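Side-chain contacts in nicotinate-nucleotide pyrophosphorylase (Francisella tularensis subsp. tularensis, PDB 3TQV), which probably catalyses the conversion of quinolinate and phosphoribosyl diphosphate into nicotinate mononucleotide, carbon dioxide and diphosphate, a step of NAD biosynthesis: residues B[155-158]-B[162-165]; B[33-38]-B[103-108]; B[183-188]-B[208-213]; B[20-25]-B[146-151]. All coordinates share one frame; numbering follows the deposited sequence.

Contact 1 (B[155-158]-B[162-165]); sequences AVRC and FNHR. With PO4 (phosphate ion), chain F.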
# COMPACT_ATOMS: atom_id res chain seq x y z
N ALA B 155 -3.64 -6.35 -10.54
CA ALA B 155 -2.20 -6.17 -10.70
C ALA B 155 -1.50 -7.51 -10.73
O ALA B 155 -0.62 -7.75 -11.53
CB ALA B 155 -1.64 -5.31 -9.57
N VAL B 156 -1.90 -8.40 -9.83
CA VAL B 156 -1.23 -9.68 -9.73
C VAL B 156 -1.41 -10.46 -11.03
O VAL B 156 -0.46 -11.03 -11.56
CB VAL B 156 -1.70 -10.48 -8.50
CG1 VAL B 156 -1.20 -11.89 -8.58
CG2 VAL B 156 -1.20 -9.81 -7.21
N ARG B 157 -2.64 -10.48 -11.55
CA ARG B 157 -2.88 -11.07 -12.85
C ARG B 157 -2.01 -10.38 -13.90
O ARG B 157 -1.34 -11.05 -14.69
CB ARG B 157 -4.36 -10.99 -13.22
CG ARG B 157 -5.23 -12.03 -12.52
CD ARG B 157 -4.98 -13.42 -13.07
NE ARG B 157 -5.06 -13.40 -14.52
CZ ARG B 157 -4.11 -13.83 -15.34
NH1 ARG B 157 -3.00 -14.37 -14.84
NH2 ARG B 157 -4.28 -13.74 -16.65
N CYS B 158 -1.98 -9.05 -13.89
CA CYS B 158 -1.17 -8.29 -14.84
C CYS B 158 0.29 -8.74 -14.88
O CYS B 158 0.97 -8.63 -15.91
CB CYS B 158 -1.25 -6.79 -14.56
SG CYS B 158 -2.75 -6.03 -15.17
N PHE B 162 -1.91 -15.77 -10.67
CA PHE B 162 -3.33 -16.09 -10.72
C PHE B 162 -4.00 -15.89 -9.35
O PHE B 162 -3.35 -15.95 -8.29
CB PHE B 162 -3.56 -17.52 -11.24
CG PHE B 162 -2.95 -17.80 -12.59
CD1 PHE B 162 -3.67 -17.60 -13.76
CD2 PHE B 162 -1.65 -18.28 -12.69
CE1 PHE B 162 -3.10 -17.86 -15.01
CE2 PHE B 162 -1.08 -18.54 -13.93
CZ PHE B 162 -1.81 -18.33 -15.09
N ASN B 163 -5.32 -15.66 -9.39
CA ASN B 163 -6.08 -15.27 -8.23
C ASN B 163 -6.58 -16.44 -7.38
O ASN B 163 -7.43 -17.22 -7.81
CB ASN B 163 -7.26 -14.41 -8.65
CG ASN B 163 -6.83 -13.12 -9.35
OD1 ASN B 163 -5.84 -12.50 -8.98
ND2 ASN B 163 -7.59 -12.71 -10.36
N HIS B 164 -6.07 -16.54 -6.16
CA HIS B 164 -6.72 -17.30 -5.10
C HIS B 164 -8.06 -16.62 -4.87
O HIS B 164 -8.36 -15.62 -5.52
CB HIS B 164 -5.86 -17.23 -3.85
CG HIS B 164 -6.34 -18.09 -2.73
ND1 HIS B 164 -6.22 -19.46 -2.74
CD2 HIS B 164 -6.91 -17.78 -1.54
CE1 HIS B 164 -6.71 -19.96 -1.61
NE2 HIS B 164 -7.13 -18.95 -0.87
N ARG B 165 -8.88 -17.14 -3.97
CA ARG B 165 -10.24 -16.61 -3.85
C ARG B 165 -10.25 -15.09 -3.67
O ARG B 165 -9.36 -14.53 -3.04
CB ARG B 165 -10.98 -17.30 -2.71
CG ARG B 165 -10.26 -17.22 -1.39
CD ARG B 165 -11.11 -17.72 -0.23
NE ARG B 165 -10.52 -17.36 1.05
CZ ARG B 165 -11.09 -17.55 2.24
NH1 ARG B 165 -12.30 -18.11 2.33
NH2 ARG B 165 -10.44 -17.19 3.34
P PO4 F . -7.01 -16.17 2.11
O1 PO4 F . -6.16 -17.41 2.10
O2 PO4 F . -6.15 -14.96 1.88
O3 PO4 F . -8.05 -16.27 1.04
O4 PO4 F . -7.70 -16.06 3.43
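V156 turns its side chain toward the loop that follows its helix, and its CG1 comes to 4.5 Å from the backbone N of F162, a loose approach. One residue on, R157 does most of the touching. With CG beside its own backbone N (chi1 -77°) and further bends at chi2 and chi3, the chain curls so that CG rests on the N163 amide group, while R157 CD passes 3.9 Å from F162 CA. The guanidinium lies almost parallel to the F162 ring, the planes 6° apart, with R157 NH1 3.5 Å from both CD1 and CE1 of F162. R157 NH1 is hydrogen-bonded to the carbonyl O of G161, which fixes this end of the side chain. Together the segments form the exit from helix 149-159 in the C-terminal alpha/beta-barrel domain, where the chain heads for strand 171-174. Beyond N163 the loop leaves the helix and reaches a phosphate ion, probably acquired during crystallisation. R165, a predicted substrate-binding residue, extends from CG to NE and meets the ion along its guanidinium edge. R165 NE donates to PO4 O3 at 2.7 Å, nearly straight at 178°, and R165 NH2 to O4 at 3.0 Å.

Contact 2 (B[33-38]-B[103-108]); sequences TGDITA and ILTAER
The carboxylate of D35 meets the hydroxyl of T105 in a buried contact of the N-terminal domain, where an Asx motif in the loop after helix 16-31 is set against the first turns of the long helix 100-130. The close part is small and polar. D35 OD2 lies 2.7 Å from T105 OG1, and the two side chains run past each other in opposite directions, so that D35 CB also comes to 3.4 Å from the same OG1. The hydroxyl is also hydrogen-bonded to the carbonyl O of R101, one turn back in its helix, so D35 and R101 share its surroundings. D35 reaches this place because its CG stands opposite the backbone N (chi1 -173°), which carries the carboxylate across to the helix and leaves OD1 for its own loop. The A38 methyl sits beside the hydroxyl, its CB 3.8 Å from T105 OG1.

Away from this spot the two segments are much looser. L104 sets out toward the loop, but its CB stays 5.0 Å from A38 CB, and T33 at the start of the loop is exposed. The loop's other flank belongs to the dimer: T37 OG1 is hydrogen-bonded to the backbone N of L173 of the second subunit, and I36 packs on A171 of that subunit. Within the Asx motif, A38 N donates to D35 OD1 at 3.1 Å, approaching from above the carboxylate plane, 70° out of it, while the bond from T37 N to the same oxygen is weak.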
# COMPACT_ATOMS: atom_id res chain seq x y z
N THR B 33 -10.50 22.28 -1.91
CA THR B 33 -11.08 23.46 -2.54
C THR B 33 -10.37 23.91 -3.81
O THR B 33 -10.94 24.68 -4.59
CB THR B 33 -11.15 24.65 -1.56
OG1 THR B 33 -9.85 24.90 -1.01
CG2 THR B 33 -12.16 24.36 -0.44
N GLY B 34 -9.14 23.46 -4.02
CA GLY B 34 -8.46 23.75 -5.26
C GLY B 34 -6.96 23.81 -5.17
O GLY B 34 -6.40 24.27 -4.16
N ASP B 35 -6.30 23.33 -6.22
CA ASP B 35 -4.86 23.42 -6.35
C ASP B 35 -4.45 24.89 -6.41
O ASP B 35 -4.59 25.54 -7.46
CB ASP B 35 -4.42 22.70 -7.62
CG ASP B 35 -2.92 22.60 -7.76
OD1 ASP B 35 -2.19 23.35 -7.06
OD2 ASP B 35 -2.47 21.77 -8.58
N ILE B 36 -3.97 25.43 -5.30
CA ILE B 36 -3.70 26.87 -5.26
C ILE B 36 -2.48 27.28 -6.08
O ILE B 36 -2.44 28.39 -6.59
CB ILE B 36 -3.56 27.42 -3.82
CG1 ILE B 36 -2.36 26.80 -3.10
CG2 ILE B 36 -4.85 27.24 -3.04
CD1 ILE B 36 -2.12 27.40 -1.71
N THR B 37 -1.50 26.39 -6.18
CA THR B 37 -0.25 26.71 -6.88
C THR B 37 -0.42 26.61 -8.39
O THR B 37 0.25 27.30 -9.15
CB THR B 37 0.91 25.82 -6.41
OG1 THR B 37 1.10 25.97 -5.00
CG2 THR B 37 2.20 26.20 -7.10
N ALA B 38 -1.34 25.75 -8.82
CA ALA B 38 -1.67 25.64 -10.24
C ALA B 38 -2.18 26.98 -10.79
O ALA B 38 -2.07 27.26 -11.98
CB ALA B 38 -2.69 24.54 -10.47
N ILE B 103 -3.30 19.43 -15.98
CA ILE B 103 -2.22 18.46 -16.02
C ILE B 103 -1.39 18.47 -14.73
O ILE B 103 -1.08 17.41 -14.18
CB ILE B 103 -1.30 18.71 -17.23
CG1 ILE B 103 -2.00 18.31 -18.53
CG2 ILE B 103 -0.02 17.90 -17.09
CD1 ILE B 103 -1.25 18.73 -19.78
N LEU B 104 -1.02 19.67 -14.27
CA LEU B 104 -0.20 19.79 -13.08
C LEU B 104 -0.95 19.27 -11.87
O LEU B 104 -0.34 18.89 -10.86
CB LEU B 104 0.23 21.25 -12.84
CG LEU B 104 1.27 21.83 -13.80
CD1 LEU B 104 1.61 23.28 -13.43
CD2 LEU B 104 2.53 20.95 -13.87
N THR B 105 -2.27 19.28 -11.97
CA THR B 105 -3.12 18.85 -10.87
C THR B 105 -3.36 17.35 -10.96
O THR B 105 -3.30 16.65 -9.95
CB THR B 105 -4.44 19.62 -10.87
OG1 THR B 105 -4.17 21.01 -10.60
CG2 THR B 105 -5.38 19.07 -9.80
N ALA B 106 -3.63 16.86 -12.16
CA ALA B 106 -3.82 15.43 -12.38
C ALA B 106 -2.60 14.62 -11.94
O ALA B 106 -2.72 13.48 -11.47
CB ALA B 106 -4.12 15.16 -13.85
N GLU B 107 -1.44 15.26 -12.07
CA GLU B 107 -0.15 14.59 -12.00
C GLU B 107 0.04 13.56 -10.88
O GLU B 107 0.12 12.35 -11.13
CB GLU B 107 0.95 15.63 -11.90
CG GLU B 107 2.33 15.04 -12.06
CD GLU B 107 3.42 16.06 -11.86
OE1 GLU B 107 3.19 17.25 -12.18
OE2 GLU B 107 4.52 15.68 -11.39
N ARG B 108 0.15 14.06 -9.65
CA ARG B 108 0.49 13.26 -8.49
C ARG B 108 -0.45 12.05 -8.34
O ARG B 108 -0.00 10.91 -8.16
CB ARG B 108 0.46 14.16 -7.25
CG ARG B 108 1.35 13.75 -6.09
CD ARG B 108 2.04 12.43 -6.29
NE ARG B 108 3.28 12.62 -7.03
CZ ARG B 108 4.07 11.64 -7.43
NH1 ARG B 108 3.76 10.38 -7.18
NH2 ARG B 108 5.18 11.93 -8.09

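Contact 3 (B[183-188]-B[208-213]); sequences GGIAKA and LDELNQ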
# COMPACT_ATOMS: atom_id res chain seq x y z
N GLY B 183 -16.46 -29.90 15.22
CA GLY B 183 -15.77 -31.13 14.87
C GLY B 183 -14.68 -30.84 13.86
O GLY B 183 -14.55 -29.71 13.40
N GLY B 184 -13.91 -31.86 13.50
CA GLY B 184 -12.75 -31.68 12.65
C GLY B 184 -12.98 -31.54 11.15
O GLY B 184 -13.88 -30.83 10.71
N ILE B 185 -12.17 -32.24 10.36
CA ILE B 185 -12.11 -32.01 8.92
C ILE B 185 -13.27 -32.62 8.13
O ILE B 185 -13.96 -31.89 7.41
CB ILE B 185 -10.77 -32.50 8.34
CG1 ILE B 185 -9.63 -31.56 8.75
CG2 ILE B 185 -10.83 -32.56 6.83
CD1 ILE B 185 -8.27 -32.21 8.70
N ALA B 186 -13.48 -33.93 8.25
CA ALA B 186 -14.59 -34.58 7.55
C ALA B 186 -15.91 -33.85 7.80
O ALA B 186 -16.69 -33.65 6.87
CB ALA B 186 -14.71 -36.05 7.94
N LYS B 187 -16.14 -33.45 9.05
CA LYS B 187 -17.37 -32.74 9.38
C LYS B 187 -17.42 -31.45 8.60
O LYS B 187 -18.37 -31.19 7.86
CB LYS B 187 -17.46 -32.44 10.88
CG LYS B 187 -17.80 -33.66 11.73
CD LYS B 187 -17.86 -33.32 13.22
CE LYS B 187 -18.11 -34.57 14.07
NZ LYS B 187 -18.06 -34.28 15.53
N ALA B 188 -16.35 -30.66 8.74
CA ALA B 188 -16.26 -29.33 8.16
C ALA B 188 -16.54 -29.29 6.66
O ALA B 188 -17.39 -28.52 6.19
CB ALA B 188 -14.88 -28.74 8.44
N LEU B 208 0.76 -33.94 7.46
CA LEU B 208 0.47 -34.94 6.45
C LEU B 208 -0.79 -35.71 6.83
O LEU B 208 -1.57 -36.08 5.95
CB LEU B 208 1.64 -35.90 6.30
CG LEU B 208 2.94 -35.28 5.82
CD1 LEU B 208 4.06 -36.29 5.96
CD2 LEU B 208 2.77 -34.80 4.38
N ASP B 209 -0.98 -35.96 8.12
CA ASP B 209 -2.20 -36.63 8.56
C ASP B 209 -3.45 -35.81 8.28
O ASP B 209 -4.45 -36.36 7.83
CB ASP B 209 -2.18 -36.99 10.05
CG ASP B 209 -3.48 -37.63 10.49
OD1 ASP B 209 -3.52 -38.88 10.60
OD2 ASP B 209 -4.47 -36.91 10.70
N GLU B 210 -3.41 -34.52 8.56
CA GLU B 210 -4.55 -33.68 8.21
C GLU B 210 -4.76 -33.70 6.69
O GLU B 210 -5.89 -33.62 6.21
CB GLU B 210 -4.37 -32.25 8.72
CG GLU B 210 -4.90 -32.01 10.14
CD GLU B 210 -4.41 -30.70 10.73
OE1 GLU B 210 -3.44 -30.13 10.18
OE2 GLU B 210 -4.99 -30.24 11.74
N LEU B 211 -3.67 -33.81 5.94
CA LEU B 211 -3.78 -33.80 4.49
C LEU B 211 -4.58 -35.01 4.01
O LEU B 211 -5.45 -34.90 3.14
CB LEU B 211 -2.40 -33.77 3.82
CG LEU B 211 -2.49 -33.97 2.30
CD1 LEU B 211 -3.13 -32.75 1.66
CD2 LEU B 211 -1.13 -34.26 1.69
N ASN B 212 -4.26 -36.17 4.59
CA ASN B 212 -4.97 -37.39 4.27
C ASN B 212 -6.46 -37.26 4.57
O ASN B 212 -7.31 -37.65 3.76
CB ASN B 212 -4.34 -38.59 4.99
CG ASN B 212 -2.96 -38.92 4.44
OD1 ASN B 212 -2.68 -38.64 3.28
ND2 ASN B 212 -2.10 -39.51 5.26
N GLN B 213 -6.76 -36.66 5.71
CA GLN B 213 -8.14 -36.37 6.07
C GLN B 213 -8.85 -35.56 4.98
O GLN B 213 -9.91 -35.93 4.49
CB GLN B 213 -8.18 -35.60 7.39
CG GLN B 213 -7.79 -36.43 8.61
CD GLN B 213 -8.00 -35.66 9.90
OE1 GLN B 213 -7.08 -35.52 10.70
NE2 GLN B 213 -9.21 -35.17 10.12
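I185 sets its CD1 methyl into the corner formed by E210 and Q213, joining two helices that follow one another around the outside of the C-terminal alpha/beta barrel, helix 185-195 before strand 200-205 and helix 208-216 after it. This methyl is the centre of the first shell. I185 CD1 lies 3.7 Å from E210 CG and 3.6 Å from Q213 CB, and the flat end of the glutamine also leans on it. The side chains of I185 and Q213 cross at about a right angle, so the isoleucine meets the flank of the glutamine chain. Its second branch broadens the contact, I185 CG2 standing 4.1 Å from Q213 CB. Because CG1 is placed beside the backbone N (chi1 -72°), the longer branch runs out toward helix 208-216.

A second shell holds these groups in place. The carboxylate of E210 is turned back to the start of its own helix, where OE1 accepts a hydrogen bond from the backbone N of T206 and a weak one from that of N207; this leaves the CB-CG part of the chain to face the isoleucine. E204 and D225, both predicted to bind substrate, have side chains about 7 Å from that of E210, yet I185 meets only chain carbons of E210. On its far flank, helix 208-216 leans on helix 229-239, L211 touching A235. I185 begins its helix directly after the N-cap residue G184, and the first turn is closed by A188 N donating to G184 O at 3.2 Å.

Contact 4 (B[20-25]-B[146-151]); sequences TRLVRE and PGFRLA
This is a small, buried apolar contact that joins the N-terminal helix 16-31 to the start of helix 149-159 in the C-terminal alpha/beta barrel, and so links parts of the chain more than a hundred residues apart. One leucine carries it. The first bond of the L22 side chain heads toward the turn before helix 149-159, where the side chain meets G147 and F148. L22 CD2 reaches the outer end of the F148 ring, 3.7 Å from CZ and 3.8 Å from CE2. L22 CD1 stands over one face of the F148 ring, 4.2 Å above the plane and displaced toward the rim.

The ring is brought there by a first torsion that sets CG beside the backbone N of F148 (chi1 -77°). It also touches F113 and M116 of helix 100-130 and P146 of the second subunit. G147, whose positive phi of 88° suits a glycine, makes the turn that leads into the helix. The same turn is gripped across the dimer interface, since the carboxylate of E29 of the second subunit accepts hydrogen bonds from the backbone N of both G147 and R149; this site is therefore shared between domain packing and subunit pairing. Beside the ring, the carbonyl O of G147 lies 3.5 Å from L22 CD1.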
# COMPACT_ATOMS: atom_id res chain seq x y z
N THR B 20 -13.79 4.31 -10.44
CA THR B 20 -14.33 5.65 -10.27
C THR B 20 -14.23 6.12 -8.82
O THR B 20 -13.68 7.19 -8.55
CB THR B 20 -15.80 5.73 -10.76
OG1 THR B 20 -15.84 5.52 -12.18
CG2 THR B 20 -16.41 7.10 -10.43
N ARG B 21 -14.77 5.34 -7.90
CA ARG B 21 -14.85 5.75 -6.50
C ARG B 21 -13.47 5.96 -5.87
O ARG B 21 -13.27 6.88 -5.08
CB ARG B 21 -15.62 4.72 -5.68
CG ARG B 21 -15.81 5.12 -4.25
CD ARG B 21 -15.58 3.93 -3.36
NE ARG B 21 -16.53 2.86 -3.66
CZ ARG B 21 -16.33 1.58 -3.34
NH1 ARG B 21 -15.20 1.21 -2.74
NH2 ARG B 21 -17.24 0.67 -3.65
N LEU B 22 -12.54 5.09 -6.23
CA LEU B 22 -11.18 5.18 -5.75
C LEU B 22 -10.47 6.44 -6.27
O LEU B 22 -9.66 7.04 -5.57
CB LEU B 22 -10.41 3.93 -6.16
CG LEU B 22 -10.30 2.84 -5.09
CD1 LEU B 22 -9.72 1.56 -5.68
CD2 LEU B 22 -9.46 3.33 -3.92
N VAL B 23 -10.76 6.82 -7.50
CA VAL B 23 -10.16 8.01 -8.08
C VAL B 23 -10.76 9.24 -7.42
O VAL B 23 -10.04 10.05 -6.86
CB VAL B 23 -10.36 8.05 -9.62
CG1 VAL B 23 -10.06 9.43 -10.18
CG2 VAL B 23 -9.47 6.99 -10.28
N ARG B 24 -12.07 9.35 -7.47
CA ARG B 24 -12.84 10.39 -6.78
C ARG B 24 -12.29 10.73 -5.37
O ARG B 24 -11.87 11.86 -5.12
CB ARG B 24 -14.29 9.94 -6.69
CG ARG B 24 -15.21 10.86 -5.92
CD ARG B 24 -15.97 11.75 -6.86
NE ARG B 24 -16.64 10.99 -7.91
CZ ARG B 24 -16.90 11.46 -9.13
NH1 ARG B 24 -16.54 12.70 -9.45
NH2 ARG B 24 -17.52 10.70 -10.03
N GLU B 25 -12.31 9.75 -4.47
CA GLU B 25 -11.78 9.91 -3.12
C GLU B 25 -10.29 10.34 -3.08
O GLU B 25 -9.88 11.09 -2.20
CB GLU B 25 -12.00 8.63 -2.32
CG GLU B 25 -13.44 8.39 -1.90
CD GLU B 25 -13.72 6.94 -1.52
OE1 GLU B 25 -12.74 6.17 -1.35
OE2 GLU B 25 -14.91 6.55 -1.40
N PRO B 146 -6.28 -2.21 2.16
CA PRO B 146 -7.72 -2.04 2.23
C PRO B 146 -8.26 -1.16 1.10
O PRO B 146 -7.67 -0.12 0.80
CB PRO B 146 -7.90 -1.39 3.60
CG PRO B 146 -6.84 -2.04 4.43
CD PRO B 146 -5.65 -2.12 3.48
N GLY B 147 -9.36 -1.59 0.48
CA GLY B 147 -10.02 -0.85 -0.57
C GLY B 147 -9.45 -1.16 -1.93
O GLY B 147 -9.96 -0.69 -2.95
N PHE B 148 -8.38 -1.94 -1.95
CA PHE B 148 -7.64 -2.25 -3.16
C PHE B 148 -7.60 -3.74 -3.37
O PHE B 148 -6.63 -4.26 -3.91
CB PHE B 148 -6.20 -1.74 -3.06
CG PHE B 148 -6.07 -0.26 -3.26
CD1 PHE B 148 -5.69 0.25 -4.49
CD2 PHE B 148 -6.33 0.61 -2.21
CE1 PHE B 148 -5.58 1.62 -4.71
CE2 PHE B 148 -6.21 1.99 -2.38
CZ PHE B 148 -5.83 2.50 -3.65
N ARG B 149 -8.65 -4.43 -2.92
CA ARG B 149 -8.73 -5.88 -3.09
C ARG B 149 -8.70 -6.25 -4.56
O ARG B 149 -7.81 -6.97 -5.01
CB ARG B 149 -10.00 -6.42 -2.44
CG ARG B 149 -10.41 -7.79 -2.94
CD ARG B 149 -9.60 -8.92 -2.35
NE ARG B 149 -9.90 -9.08 -0.93
CZ ARG B 149 -8.98 -8.97 0.01
NH1 ARG B 149 -7.73 -8.72 -0.34
NH2 ARG B 149 -9.30 -9.10 1.29
N LEU B 150 -9.67 -5.74 -5.31
CA LEU B 150 -9.77 -6.05 -6.73
C LEU B 150 -8.61 -5.43 -7.53
O LEU B 150 -8.04 -6.07 -8.42
CB LEU B 150 -11.14 -5.63 -7.27
CG LEU B 150 -12.30 -6.52 -6.81
CD1 LEU B 150 -13.63 -5.96 -7.29
CD2 LEU B 150 -12.13 -7.98 -7.27
N ALA B 151 -8.28 -4.19 -7.20
CA ALA B 151 -7.18 -3.49 -7.85
C ALA B 151 -5.89 -4.30 -7.79
O ALA B 151 -5.18 -4.40 -8.78
CB ALA B 151 -6.98 -2.10 -7.22

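Overall arrangement
Along the chain, helix 16-31 opens contact 4 and the turn before helix 149-159 completes it; contact 2 falls wholly within that span, and contacts 1 and 3 follow in series. Contacts 1 and 4 share helix 149-159, one at each end, with centres about 17 Å apart. Contact 2 belongs to the N-terminal domain and contact 3 to the outer helices of the barrel, on opposite sides of the chain's centre, with centres about 58 Å apart. Contacts 2 and 4, about 21 Å apart between centres, both border the second subunit, and R165 of contact 1, in the predicted substrate site, packs on T37 of that subunit, so the dimer interface reaches contacts 1, 2 and 4 alike.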